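Local atomic coordinates of octaprenyl-diphosphate synthase (Bacteroides thetaiotaomicron, PDB entry 3RMG), a protein that probably acts as a magnesium-dependent prenyltransferase of the FPP/GGPP synthase family, which builds isoprenoid diphosphate chains. Residues P52-L57 / R315-Y320; L56-L61 / A180-A185; R60-V65 / E193-F198; G203-I208 / K295-D300. All blocks are in the same frame, centred on the assembly; numbering follows the deposited sequence.

Interaction 1. Residues P52-L57 / R315-Y320; sequences PILVLL and RTYLDY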
loop_
_atom_site.group_PDB
_atom_site.type_symbol
_atom_site.label_atom_id
_atom_site.label_comp_id
_atom_site.label_asym_id
_atom_site.label_seq_id
_atom_site.Cartn_x
_atom_site.Cartn_y
_atom_site.Cartn_z
ATOM N N PRO A 52 15.255 13.624 -2.522
ATOM C CA PRO A 52 14.687 14.776 -3.226
ATOM C C PRO A 52 15.753 15.663 -3.858
ATOM O O PRO A 52 15.573 16.130 -4.983
ATOM C CB PRO A 52 13.930 15.513 -2.122
ATOM C CG PRO A 52 13.474 14.409 -1.236
ATOM C CD PRO A 52 14.668 13.475 -1.182
ATOM N N ILE A 53 16.866 15.883 -3.168
ATOM C CA ILE A 53 17.945 16.664 -3.778
ATOM C C ILE A 53 18.469 15.973 -5.045
ATOM O O ILE A 53 18.745 16.622 -6.051
ATOM C CB ILE A 53 19.087 16.946 -2.793
ATOM C CG1 ILE A 53 18.676 18.042 -1.803
ATOM C CG2 ILE A 53 20.323 17.369 -3.534
ATOM C CD1 ILE A 53 19.529 18.075 -0.540
ATOM N N LEU A 54 18.587 14.652 -5.007
ATOM C CA LEU A 54 18.995 13.915 -6.194
ATOM C C LEU A 54 17.999 14.109 -7.357
ATOM O O LEU A 54 18.400 14.328 -8.497
ATOM C CB LEU A 54 19.145 12.428 -5.882
ATOM C CG LEU A 54 19.756 11.576 -6.985
ATOM C CD1 LEU A 54 21.098 12.174 -7.380
ATOM C CD2 LEU A 54 19.914 10.122 -6.548
ATOM N N VAL A 55 16.706 13.999 -7.074
ATOM C CA VAL A 55 15.707 14.129 -8.123
ATOM C C VAL A 55 15.838 15.492 -8.802
ATOM O O VAL A 55 15.828 15.586 -10.027
ATOM C CB VAL A 55 14.270 13.993 -7.566
ATOM C CG1 VAL A 55 13.247 14.287 -8.677
ATOM C CG2 VAL A 55 14.049 12.599 -6.948
ATOM N N LEU A 56 15.970 16.542 -7.992
ATOM C CA LEU A 56 16.063 17.898 -8.507
ATOM C C LEU A 56 17.340 18.100 -9.307
ATOM O O LEU A 56 17.288 18.614 -10.434
ATOM C CB LEU A 56 15.939 18.933 -7.377
ATOM C CG LEU A 56 14.656 18.760 -6.553
ATOM C CD1 LEU A 56 14.582 19.732 -5.412
ATOM C CD2 LEU A 56 13.427 18.889 -7.440
ATOM N N LEU A 57 18.485 17.698 -8.752
ATOM C CA LEU A 57 19.740 17.889 -9.493
ATOM C C LEU A 57 19.726 17.164 -10.841
ATOM O O LEU A 57 20.098 17.752 -11.861
ATOM C CB LEU A 57 20.974 17.506 -8.669
ATOM C CG LEU A 57 21.317 18.347 -7.432
ATOM C CD1 LEU A 57 22.399 17.706 -6.641
ATOM C CD2 LEU A 57 21.715 19.772 -7.790
ATOM N N ARG A 315 28.703 16.239 -8.170
ATOM C CA ARG A 315 29.971 15.742 -7.682
ATOM C C ARG A 315 30.114 16.023 -6.183
ATOM O O ARG A 315 30.551 15.158 -5.445
ATOM C CB ARG A 315 31.154 16.297 -8.476
ATOM C CG ARG A 315 31.148 15.853 -9.926
ATOM C CD ARG A 315 32.494 16.029 -10.598
ATOM N NE ARG A 315 33.068 17.357 -10.395
ATOM C CZ ARG A 315 32.709 18.453 -11.064
ATOM N NH1 ARG A 315 33.321 19.604 -10.820
ATOM N NH2 ARG A 315 31.741 18.405 -11.972
ATOM N N THR A 316 29.727 17.217 -5.740
ATOM C CA THR A 316 29.792 17.572 -4.320
ATOM C C THR A 316 28.808 16.733 -3.495
ATOM O O THR A 316 29.123 16.273 -2.414
ATOM C CB THR A 316 29.489 19.074 -4.082
ATOM O OG1 THR A 316 30.271 19.872 -4.975
ATOM C CG2 THR A 316 29.820 19.472 -2.652
ATOM N N TYR A 317 27.599 16.553 -4.000
ATOM C CA TYR A 317 26.650 15.645 -3.368
ATOM C C TYR A 317 27.304 14.274 -3.128
ATOM O O TYR A 317 27.243 13.719 -2.038
ATOM C CB TYR A 317 25.463 15.488 -4.303
ATOM C CG TYR A 317 24.343 14.589 -3.840
ATOM C CD1 TYR A 317 23.223 15.118 -3.198
ATOM C CD2 TYR A 317 24.370 13.224 -4.099
ATOM C CE1 TYR A 317 22.172 14.303 -2.801
ATOM C CE2 TYR A 317 23.327 12.398 -3.703
ATOM C CZ TYR A 317 22.233 12.942 -3.060
ATOM O OH TYR A 317 21.200 12.125 -2.678
ATOM N N LEU A 318 27.945 13.730 -4.153
ATOM C CA LEU A 318 28.471 12.387 -4.046
ATOM C C LEU A 318 29.681 12.346 -3.110
ATOM O O LEU A 318 29.850 11.385 -2.363
ATOM C CB LEU A 318 28.759 11.793 -5.436
ATOM C CG LEU A 318 29.141 10.306 -5.491
ATOM C CD1 LEU A 318 28.359 9.485 -4.475
ATOM C CD2 LEU A 318 28.937 9.734 -6.881
ATOM N N ASP A 319 30.494 13.402 -3.108
ATOM C CA ASP A 319 31.597 13.504 -2.149
ATOM C C ASP A 319 31.081 13.553 -0.717
ATOM O O ASP A 319 31.684 12.992 0.191
ATOM C CB ASP A 319 32.445 14.740 -2.412
ATOM C CG ASP A 319 33.437 14.540 -3.539
ATOM O OD1 ASP A 319 33.859 15.547 -4.140
ATOM O OD2 ASP A 319 33.801 13.380 -3.822
ATOM N N TYR A 320 29.959 14.235 -0.525
ATOM C CA TYR A 320 29.389 14.443 0.796
ATOM C C TYR A 320 28.766 13.149 1.320
ATOM O O TYR A 320 28.872 12.834 2.507
ATOM C CB TYR A 320 28.347 15.550 0.721
ATOM C CG TYR A 320 27.966 16.163 2.043
ATOM C CD1 TYR A 320 28.608 17.310 2.507
ATOM C CD2 TYR A 320 26.940 15.619 2.815
ATOM C CE1 TYR A 320 28.252 17.890 3.715
ATOM C CE2 TYR A 320 26.576 16.190 4.021
ATOM C CZ TYR A 320 27.234 17.325 4.469
ATOM O OH TYR A 320 26.876 17.899 5.670
#
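Apolar contacts carry this pairing, and all of them converge on one ring, that of Tyr317. Ile53 comes closest: its CG2 methyl lies 3.7 Å from Tyr317 CE1, the side chain running at a slant to the ring. One helical turn on, Leu57 CD1 brushes Tyr317 CD1 at 4.4 Å, the more distant touch of the set. Leu54 meets the far end of the ring, its CB 4.2 Å from Tyr317 CZ. The reach follows from the torsion of Tyr317, whose CG stands opposite the backbone N (chi1 -180°) and sends the ring straight across to the other helix. That reach is needed, because the local axes pass at 11.6 Å, running nearly antiparallel at 158°.

The polar component lies at the ring's end, where Tyr317 OH hydrogen-bonds Met50 O, one turn ahead of Leu54. A phenylalanine here would probably leave the Met50 carbonyl without this partner and the ring less firmly tied to the start of helix 50-62. Phe178 of helix 174-188 also touches both Leu54 and Tyr317. Such a large aromatic bridging widely spaced helices, here 50-62 and the C-terminal 309-323, belongs to the buried interior of the all-helical isoprenoid synthase fold.

Interaction 2. Residues L56-L61 / A180-A185; sequences LLVARL and ACAEAA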
loop_
_atom_site.group_PDB
_atom_site.type_symbol
_atom_site.label_atom_id
_atom_site.label_comp_id
_atom_site.label_asym_id
_atom_site.label_seq_id
_atom_site.Cartn_x
_atom_site.Cartn_y
_atom_site.Cartn_z
ATOM N N LEU A 56 15.970 16.542 -7.992
ATOM C CA LEU A 56 16.063 17.898 -8.507
ATOM C C LEU A 56 17.340 18.100 -9.307
ATOM O O LEU A 56 17.288 18.614 -10.434
ATOM C CB LEU A 56 15.939 18.933 -7.377
ATOM C CG LEU A 56 14.656 18.760 -6.553
ATOM C CD1 LEU A 56 14.582 19.732 -5.412
ATOM C CD2 LEU A 56 13.427 18.889 -7.440
ATOM N N LEU A 57 18.485 17.698 -8.752
ATOM C CA LEU A 57 19.740 17.889 -9.493
ATOM C C LEU A 57 19.726 17.164 -10.841
ATOM O O LEU A 57 20.098 17.752 -11.861
ATOM C CB LEU A 57 20.974 17.506 -8.669
ATOM C CG LEU A 57 21.317 18.347 -7.432
ATOM C CD1 LEU A 57 22.399 17.706 -6.641
ATOM C CD2 LEU A 57 21.715 19.772 -7.790
ATOM N N VAL A 58 19.297 15.900 -10.863
ATOM C CA VAL A 58 19.289 15.126 -12.128
ATOM C C VAL A 58 18.410 15.788 -13.185
ATOM O O VAL A 58 18.775 15.850 -14.351
ATOM C CB VAL A 58 18.822 13.646 -11.917
ATOM C CG1 VAL A 58 18.455 12.968 -13.262
ATOM C CG2 VAL A 58 19.886 12.873 -11.233
ATOM N N ALA A 59 17.243 16.272 -12.781
ATOM C CA ALA A 59 16.343 16.925 -13.734
ATOM C C ALA A 59 17.006 18.169 -14.309
ATOM O O ALA A 59 16.916 18.446 -15.517
ATOM C CB ALA A 59 14.997 17.270 -13.082
ATOM N N ARG A 60 17.700 18.901 -13.442
ATOM C CA ARG A 60 18.384 20.121 -13.859
ATOM C C ARG A 60 19.564 19.836 -14.796
ATOM O O ARG A 60 20.024 20.732 -15.509
ATOM C CB ARG A 60 18.803 20.966 -12.651
ATOM C CG ARG A 60 17.622 21.717 -11.990
ATOM C CD ARG A 60 17.102 22.888 -12.833
ATOM N NE ARG A 60 18.162 23.865 -13.065
ATOM C CZ ARG A 60 18.526 24.788 -12.177
ATOM N NH1 ARG A 60 17.902 24.875 -11.004
ATOM N NH2 ARG A 60 19.514 25.629 -12.461
ATOM N N LEU A 61 20.041 18.593 -14.835
ATOM C CA LEU A 61 21.001 18.237 -15.884
ATOM C C LEU A 61 20.385 18.444 -17.266
ATOM O O LEU A 61 21.084 18.784 -18.207
ATOM C CB LEU A 61 21.479 16.792 -15.762
ATOM C CG LEU A 61 22.488 16.458 -14.673
ATOM C CD1 LEU A 61 22.765 14.964 -14.681
ATOM C CD2 LEU A 61 23.773 17.256 -14.886
ATOM N N ALA A 180 15.546 4.743 -8.903
ATOM C CA ALA A 180 14.205 5.164 -9.265
ATOM C C ALA A 180 14.108 6.682 -9.196
ATOM O O ALA A 180 13.553 7.327 -10.091
ATOM C CB ALA A 180 13.167 4.507 -8.358
ATOM N N CYS A 181 14.670 7.268 -8.144
ATOM C CA CYS A 181 14.636 8.721 -8.033
ATOM C C CYS A 181 15.247 9.399 -9.258
ATOM O O CYS A 181 14.639 10.289 -9.863
ATOM C CB CYS A 181 15.349 9.166 -6.754
ATOM S SG CYS A 181 14.366 8.803 -5.261
ATOM N N ALA A 182 16.459 8.985 -9.616
ATOM C CA ALA A 182 17.162 9.591 -10.734
ATOM C C ALA A 182 16.416 9.323 -12.056
ATOM O O ALA A 182 16.194 10.232 -12.834
ATOM C CB ALA A 182 18.589 9.064 -10.793
ATOM N N GLU A 183 16.005 8.077 -12.276
ATOM C CA GLU A 183 15.265 7.698 -13.485
ATOM C C GLU A 183 13.997 8.523 -13.657
ATOM O O GLU A 183 13.721 9.051 -14.741
ATOM C CB GLU A 183 14.910 6.204 -13.471
ATOM C CG GLU A 183 14.373 5.706 -14.831
ATOM C CD GLU A 183 14.031 4.228 -14.835
ATOM O OE1 GLU A 183 13.719 3.716 -15.921
ATOM O OE2 GLU A 183 14.088 3.577 -13.763
ATOM N N ALA A 184 13.224 8.625 -12.585
ATOM C CA ALA A 184 12.022 9.455 -12.578
ATOM C C ALA A 184 12.359 10.923 -12.844
ATOM O O ALA A 184 11.616 11.627 -13.547
ATOM C CB ALA A 184 11.289 9.314 -11.238
ATOM N N ALA A 185 13.477 11.392 -12.291
ATOM C CA ALA A 185 13.884 12.778 -12.543
ATOM C C ALA A 185 14.001 13.036 -14.046
ATOM O O ALA A 185 13.499 14.040 -14.527
ATOM C CB ALA A 185 15.198 13.132 -11.816
#
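The carbonyl oxygen of Ala185 is approached by two unlike groups: the hydroxyl of Ser188 in the same helix hydrogen-bonds to it, and the Ala59 methyl of the opposing helix packs against it, Ala59 CB to Ala185 O 3.8 Å. The serine therefore satisfies the buried oxygen, while the alanine offers it nothing but a carbon surface. No hydrogen bond links the two segments, so the contact rests on shape.

Val58 and Ala185 carry most of the contact. The CG1 methyl of Val58 is opposite the backbone N (chi1 165°), which places it between the Ala185 methyl and the Ala182 carbonyl oxygen, 3.6 Å from Ala185 CB and equally close to Ala182 O. The other methyl, Val58 CG2, meets Ala182 CB at 4.0 Å. The valine thus straddles the two alanines, which lie almost a turn apart on helix 174-188. Beside it the methyls of Ala59 and Ala185 face each other, CB to CB 4.3 Å.

Small residues permit the closeness: the CA atoms of Ala59 and Ala185 are 5.0 Å apart, and the local axes approach to 8.2 Å at an angle of 34°. Helix 67-90 packs on both partners, Ala59 touching Thr69 and Ala184 touching Leu76. This alanine-lined pairing of helices running in the same general direction, with a branched residue set against small ones, is a tight helix-helix interface within the helical bundle of the isoprenoid synthase fold.

Interaction 3. Residues R60-V65 / E193-F198; sequences RLYGAV and EEEVAF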
loop_
_atom_site.group_PDB
_atom_site.type_symbol
_atom_site.label_atom_id
_atom_site.label_comp_id
_atom_site.label_asym_id
_atom_site.label_seq_id
_atom_site.Cartn_x
_atom_site.Cartn_y
_atom_site.Cartn_z
ATOM N N ARG A 60 17.700 18.901 -13.442
ATOM C CA ARG A 60 18.384 20.121 -13.859
ATOM C C ARG A 60 19.564 19.836 -14.796
ATOM O O ARG A 60 20.024 20.732 -15.509
ATOM C CB ARG A 60 18.803 20.966 -12.651
ATOM C CG ARG A 60 17.622 21.717 -11.990
ATOM C CD ARG A 60 17.102 22.888 -12.833
ATOM N NE ARG A 60 18.162 23.865 -13.065
ATOM C CZ ARG A 60 18.526 24.788 -12.177
ATOM N NH1 ARG A 60 17.902 24.875 -11.004
ATOM N NH2 ARG A 60 19.514 25.629 -12.461
ATOM N N LEU A 61 20.041 18.593 -14.835
ATOM C CA LEU A 61 21.001 18.237 -15.884
ATOM C C LEU A 61 20.385 18.444 -17.266
ATOM O O LEU A 61 21.084 18.784 -18.207
ATOM C CB LEU A 61 21.479 16.792 -15.762
ATOM C CG LEU A 61 22.488 16.458 -14.673
ATOM C CD1 LEU A 61 22.765 14.964 -14.681
ATOM C CD2 LEU A 61 23.773 17.256 -14.886
ATOM N N TYR A 62 19.072 18.254 -17.379
ATOM C CA TYR A 62 18.412 18.224 -18.689
ATOM C C TYR A 62 17.540 19.433 -18.985
ATOM O O TYR A 62 17.379 19.818 -20.141
ATOM C CB TYR A 62 17.571 16.958 -18.816
ATOM C CG TYR A 62 18.382 15.727 -18.580
ATOM C CD1 TYR A 62 19.421 15.391 -19.435
ATOM C CD2 TYR A 62 18.131 14.910 -17.491
ATOM C CE1 TYR A 62 20.186 14.265 -19.219
ATOM C CE2 TYR A 62 18.885 13.785 -17.257
ATOM C CZ TYR A 62 19.919 13.465 -18.126
ATOM O OH TYR A 62 20.682 12.339 -17.898
ATOM N N GLY A 63 16.957 20.020 -17.948
ATOM C CA GLY A 63 16.059 21.145 -18.147
ATOM C C GLY A 63 15.623 21.803 -16.860
ATOM O O GLY A 63 16.298 21.719 -15.839
ATOM N N ALA A 64 14.491 22.481 -16.915
ATOM C CA ALA A 64 13.947 23.100 -15.729
ATOM C C ALA A 64 13.078 22.068 -15.031
ATOM O O ALA A 64 12.499 21.194 -15.668
ATOM C CB ALA A 64 13.131 24.336 -16.089
ATOM N N VAL A 65 13.005 22.177 -13.717
ATOM C CA VAL A 65 12.153 21.330 -12.912
ATOM C C VAL A 65 10.694 21.637 -13.210
ATOM O O VAL A 65 10.280 22.800 -13.161
ATOM C CB VAL A 65 12.403 21.626 -11.428
ATOM C CG1 VAL A 65 11.238 21.143 -10.568
ATOM C CG2 VAL A 65 13.740 21.047 -10.993
ATOM N N GLU A 193 15.576 7.894 -24.076
ATOM C CA GLU A 193 15.782 6.638 -23.356
ATOM C C GLU A 193 17.194 6.483 -22.786
ATOM O O GLU A 193 17.370 5.976 -21.676
ATOM C CB GLU A 193 15.440 5.441 -24.255
ATOM C CG GLU A 193 13.952 5.321 -24.579
ATOM C CD GLU A 193 13.609 4.056 -25.360
ATOM O OE1 GLU A 193 14.333 3.042 -25.223
ATOM O OE2 GLU A 193 12.609 4.081 -26.110
ATOM N N GLU A 194 18.192 6.937 -23.531
ATOM C CA GLU A 194 19.570 6.796 -23.084
ATOM C C GLU A 194 19.871 7.689 -21.879
ATOM O O GLU A 194 20.595 7.294 -20.963
ATOM C CB GLU A 194 20.557 7.067 -24.220
ATOM C CG GLU A 194 20.876 8.535 -24.454
ATOM C CD GLU A 194 20.135 9.123 -25.640
ATOM O OE1 GLU A 194 18.885 9.057 -25.667
ATOM O OE2 GLU A 194 20.815 9.661 -26.541
ATOM N N GLU A 195 19.298 8.886 -21.871
ATOM C CA GLU A 195 19.498 9.792 -20.755
ATOM C C GLU A 195 18.812 9.249 -19.510
ATOM O O GLU A 195 19.381 9.270 -18.407
ATOM C CB GLU A 195 19.013 11.196 -21.119
ATOM C CG GLU A 195 19.800 11.814 -22.280
ATOM C CD GLU A 195 18.952 12.708 -23.174
ATOM O OE1 GLU A 195 17.850 12.278 -23.590
ATOM O OE2 GLU A 195 19.401 13.837 -23.473
ATOM N N VAL A 196 17.599 8.731 -19.691
ATOM C CA VAL A 196 16.872 8.044 -18.622
ATOM C C VAL A 196 17.686 6.850 -18.118
ATOM O O VAL A 196 17.827 6.656 -16.916
ATOM C CB VAL A 196 15.480 7.580 -19.115
ATOM C CG1 VAL A 196 14.857 6.636 -18.145
ATOM C CG2 VAL A 196 14.567 8.788 -19.334
ATOM N N ALA A 197 18.251 6.070 -19.040
ATOM C CA ALA A 197 19.096 4.937 -18.662
ATOM C C ALA A 197 20.371 5.419 -17.973
ATOM O O ALA A 197 20.858 4.808 -17.002
ATOM C CB ALA A 197 19.449 4.074 -19.896
ATOM N N PHE A 198 20.918 6.516 -18.477
ATOM C CA PHE A 198 22.096 7.107 -17.857
ATOM C C PHE A 198 21.801 7.554 -16.416
ATOM O O PHE A 198 22.612 7.345 -15.512
ATOM C CB PHE A 198 22.592 8.262 -18.716
ATOM C CG PHE A 198 23.501 9.222 -18.005
ATOM C CD1 PHE A 198 22.997 10.097 -17.045
ATOM C CD2 PHE A 198 24.846 9.317 -18.357
ATOM C CE1 PHE A 198 23.831 11.024 -16.407
ATOM C CE2 PHE A 198 25.679 10.235 -17.729
ATOM C CZ PHE A 198 25.165 11.093 -16.747
#
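In the helical bundle of this polyprenyl synthase, the weakly bonded C-terminal end of helix 50-62 meets the first turns of helix 193-217 at the protein surface, and Tyr62 bridges them. Its ring lies along the aliphatic part of Glu195, with CE1 3.8 Å from Glu195 CB and 3.9 Å from CG. The two side chains run past each other in opposite directions, and the carboxylate plane is turned 68° from the ring. The hydroxyl tip goes further, to Phe198, where Tyr62 OH is 3.3 Å from Phe198 CD1. Leu61 CD1 touches the same phenylalanine ring, at Phe198 CE1, 4.4 Å away, while Leu61 CB sits over the centre of the Tyr62 ring.

The Glu195 chain bends at chi2 (146°), and OE1 hydrogen-bonds Gly192 N just ahead of the helix. Tyr62 also rests on Val189, Val191 and Ala186. An alanine in place of Tyr62 would probably open a gap between Glu195 and Phe198 and leave the methylenes of the glutamate without their aromatic neighbour.

Because the closest ring contacts are to CB and CG of Glu195, the acid packs through its methylenes while its carboxylate binds the backbone at the helix start.

Interaction 4. Residues G203-I208 / K295-D300; sequences GEYIGI and KKKAFD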
loop_
_atom_site.group_PDB
_atom_site.type_symbol
_atom_site.label_atom_id
_atom_site.label_comp_id
_atom_site.label_asym_id
_atom_site.label_seq_id
_atom_site.Cartn_x
_atom_site.Cartn_y
_atom_site.Cartn_z
ATOM N N GLY A 203 21.967 6.894 -10.418
ATOM C CA GLY A 203 21.302 6.831 -9.129
ATOM C C GLY A 203 21.616 5.519 -8.450
ATOM O O GLY A 203 21.731 5.435 -7.217
ATOM N N GLU A 204 21.740 4.466 -9.248
ATOM C CA GLU A 204 22.042 3.176 -8.665
ATOM C C GLU A 204 23.433 3.219 -8.042
ATOM O O GLU A 204 23.619 2.750 -6.924
ATOM C CB GLU A 204 21.937 2.042 -9.685
ATOM C CG GLU A 204 22.419 0.703 -9.132
ATOM C CD GLU A 204 22.117 -0.445 -10.074
ATOM O OE1 GLU A 204 23.066 -0.987 -10.682
ATOM O OE2 GLU A 204 20.923 -0.781 -10.222
ATOM N N TYR A 205 24.420 3.751 -8.762
ATOM C CA TYR A 205 25.757 3.822 -8.181
ATOM C C TYR A 205 25.724 4.597 -6.870
ATOM O O TYR A 205 26.372 4.214 -5.886
ATOM C CB TYR A 205 26.762 4.481 -9.126
ATOM C CG TYR A 205 27.201 3.600 -10.269
ATOM C CD1 TYR A 205 27.683 4.150 -11.444
ATOM C CD2 TYR A 205 27.106 2.214 -10.186
ATOM C CE1 TYR A 205 28.098 3.343 -12.504
ATOM C CE2 TYR A 205 27.513 1.409 -11.238
ATOM C CZ TYR A 205 28.017 1.985 -12.388
ATOM O OH TYR A 205 28.425 1.195 -13.438
ATOM N N ILE A 206 24.975 5.695 -6.866
ATOM C CA ILE A 206 24.888 6.554 -5.687
ATOM C C ILE A 206 24.225 5.831 -4.510
ATOM O O ILE A 206 24.715 5.888 -3.358
ATOM C CB ILE A 206 24.138 7.859 -6.021
ATOM C CG1 ILE A 206 25.021 8.747 -6.920
ATOM C CG2 ILE A 206 23.716 8.583 -4.746
ATOM C CD1 ILE A 206 24.307 9.947 -7.491
ATOM N N GLY A 207 23.123 5.140 -4.811
ATOM C CA GLY A 207 22.414 4.329 -3.831
ATOM C C GLY A 207 23.304 3.246 -3.232
ATOM O O GLY A 207 23.207 2.943 -2.045
ATOM N N ILE A 208 24.180 2.653 -4.040
ATOM C CA ILE A 208 25.105 1.647 -3.514
ATOM C C ILE A 208 26.166 2.248 -2.577
ATOM O O ILE A 208 26.437 1.683 -1.515
ATOM C CB ILE A 208 25.783 0.831 -4.632
ATOM C CG1 ILE A 208 24.740 0.001 -5.384
ATOM C CG2 ILE A 208 26.833 -0.106 -4.043
ATOM C CD1 ILE A 208 25.314 -0.744 -6.618
ATOM N N LYS A 295 32.038 5.148 -6.513
ATOM C CA LYS A 295 32.096 6.594 -6.639
ATOM C C LYS A 295 32.809 6.959 -7.926
ATOM O O LYS A 295 32.400 7.880 -8.636
ATOM C CB LYS A 295 32.846 7.195 -5.461
ATOM C CG LYS A 295 32.771 8.689 -5.365
ATOM C CD LYS A 295 33.551 9.156 -4.153
ATOM C CE LYS A 295 33.656 10.662 -4.103
ATOM N NZ LYS A 295 34.781 11.092 -3.226
ATOM N N LYS A 296 33.880 6.239 -8.235
ATOM C CA LYS A 296 34.609 6.523 -9.464
ATOM C C LYS A 296 33.759 6.129 -10.668
ATOM O O LYS A 296 33.750 6.821 -11.682
ATOM C CB LYS A 296 35.955 5.792 -9.491
ATOM C CG LYS A 296 36.700 5.927 -10.809
ATOM C CD LYS A 296 37.788 4.870 -10.927
ATOM C CE LYS A 296 38.199 4.612 -12.377
ATOM N NZ LYS A 296 38.873 5.788 -12.995
ATOM N N LYS A 297 33.037 5.020 -10.562
ATOM C CA LYS A 297 32.135 4.632 -11.637
ATOM C C LYS A 297 31.133 5.754 -11.897
ATOM O O LYS A 297 30.811 6.069 -13.050
ATOM C CB LYS A 297 31.413 3.334 -11.292
ATOM C CG LYS A 297 32.272 2.067 -11.441
ATOM C CD LYS A 297 31.409 0.842 -11.166
ATOM C CE LYS A 297 32.207 -0.300 -10.544
ATOM N NZ LYS A 297 33.006 -1.029 -11.559
ATOM N N ALA A 298 30.668 6.377 -10.817
ATOM C CA ALA A 298 29.708 7.459 -10.915
ATOM C C ALA A 298 30.320 8.698 -11.551
ATOM O O ALA A 298 29.705 9.298 -12.429
ATOM C CB ALA A 298 29.125 7.790 -9.542
ATOM N N PHE A 299 31.520 9.079 -11.106
ATOM C CA PHE A 299 32.224 10.236 -11.655
ATOM C C PHE A 299 32.524 10.041 -13.139
ATOM O O PHE A 299 32.323 10.939 -13.956
ATOM C CB PHE A 299 33.533 10.487 -10.886
ATOM C CG PHE A 299 33.346 11.275 -9.612
ATOM C CD1 PHE A 299 34.416 11.889 -8.994
ATOM C CD2 PHE A 299 32.090 11.420 -9.054
ATOM C CE1 PHE A 299 34.241 12.618 -7.829
ATOM C CE2 PHE A 299 31.908 12.153 -7.895
ATOM C CZ PHE A 299 32.990 12.749 -7.280
ATOM N N ASP A 300 33.004 8.853 -13.477
ATOM C CA ASP A 300 33.261 8.512 -14.852
ATOM C C ASP A 300 31.984 8.633 -15.684
ATOM O O ASP A 300 32.037 9.047 -16.835
ATOM C CB ASP A 300 33.852 7.105 -14.945
ATOM C CG ASP A 300 35.316 7.068 -14.561
ATOM O OD1 ASP A 300 35.863 5.953 -14.467
ATOM O OD2 ASP A 300 35.919 8.151 -14.344
#
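Tyr205 lies against Lys297 and Ala298 where helices 193-217 and 283-302 pack on each other in the all-helical isoprenoid synthase fold. The tight part is at the backbones: the CA atoms of Tyr205 and Ala298 are 6.0 Å apart. Tyr205 CB meets Ala298 CB at 4.1 Å. Ala298, which is buried, also touches Leu318 of helix 309-323, placing this inner side of the contact among three helices.

Moving outward, the tyrosine ring packs on a lysine chain that crosses it at about a right angle. The first torsion of Tyr205 (chi1 -75°) sends the ring toward helix 283-302, and the second (chi2 156°) turns one face to Lys297. Lys297 CB stands over that face in a CH-pi contact, 3.9 Å from the centroid of the Tyr205 ring and 24° off the ring normal. The position is displaced toward the rim, and Tyr205 CE1 is the ring atom closest to Lys297 CB, at 3.5 Å.

The outer side, on the exposed face of helix 283-302, is looser. Lys297, bent at chi3 and chi4, carries its ammonium group past the ring and off from helix 193-217. At the ring's outer end, Lys297 CD rests 3.8 Å from Tyr205 OH.

How the interactions relate
Interactions 1, 2 and 3 all draw on helix 50-62, using successive turns of it against helices 309-323, 174-188 and 193-217; the centres of 2 and 3 are about 7 Å apart, those of 1 and 2 about 10 Å. Val55 CG2 of interaction 1 packs on Cys181 CB of interaction 2 at 3.7 Å. Interaction 4 joins interaction 1 through a salt bridge, Lys295 NZ to Asp319 OD2 at 2.6 Å, and meets interaction 2 where Gly203 CA lies 3.9 Å from Ala182 CB. Helix 193-217 serves both 3 and 4, whose centres are about 16 Å apart. In this family, helices equivalent to 67-90 and 193-217 carry the aspartate-rich magnesium-binding motifs.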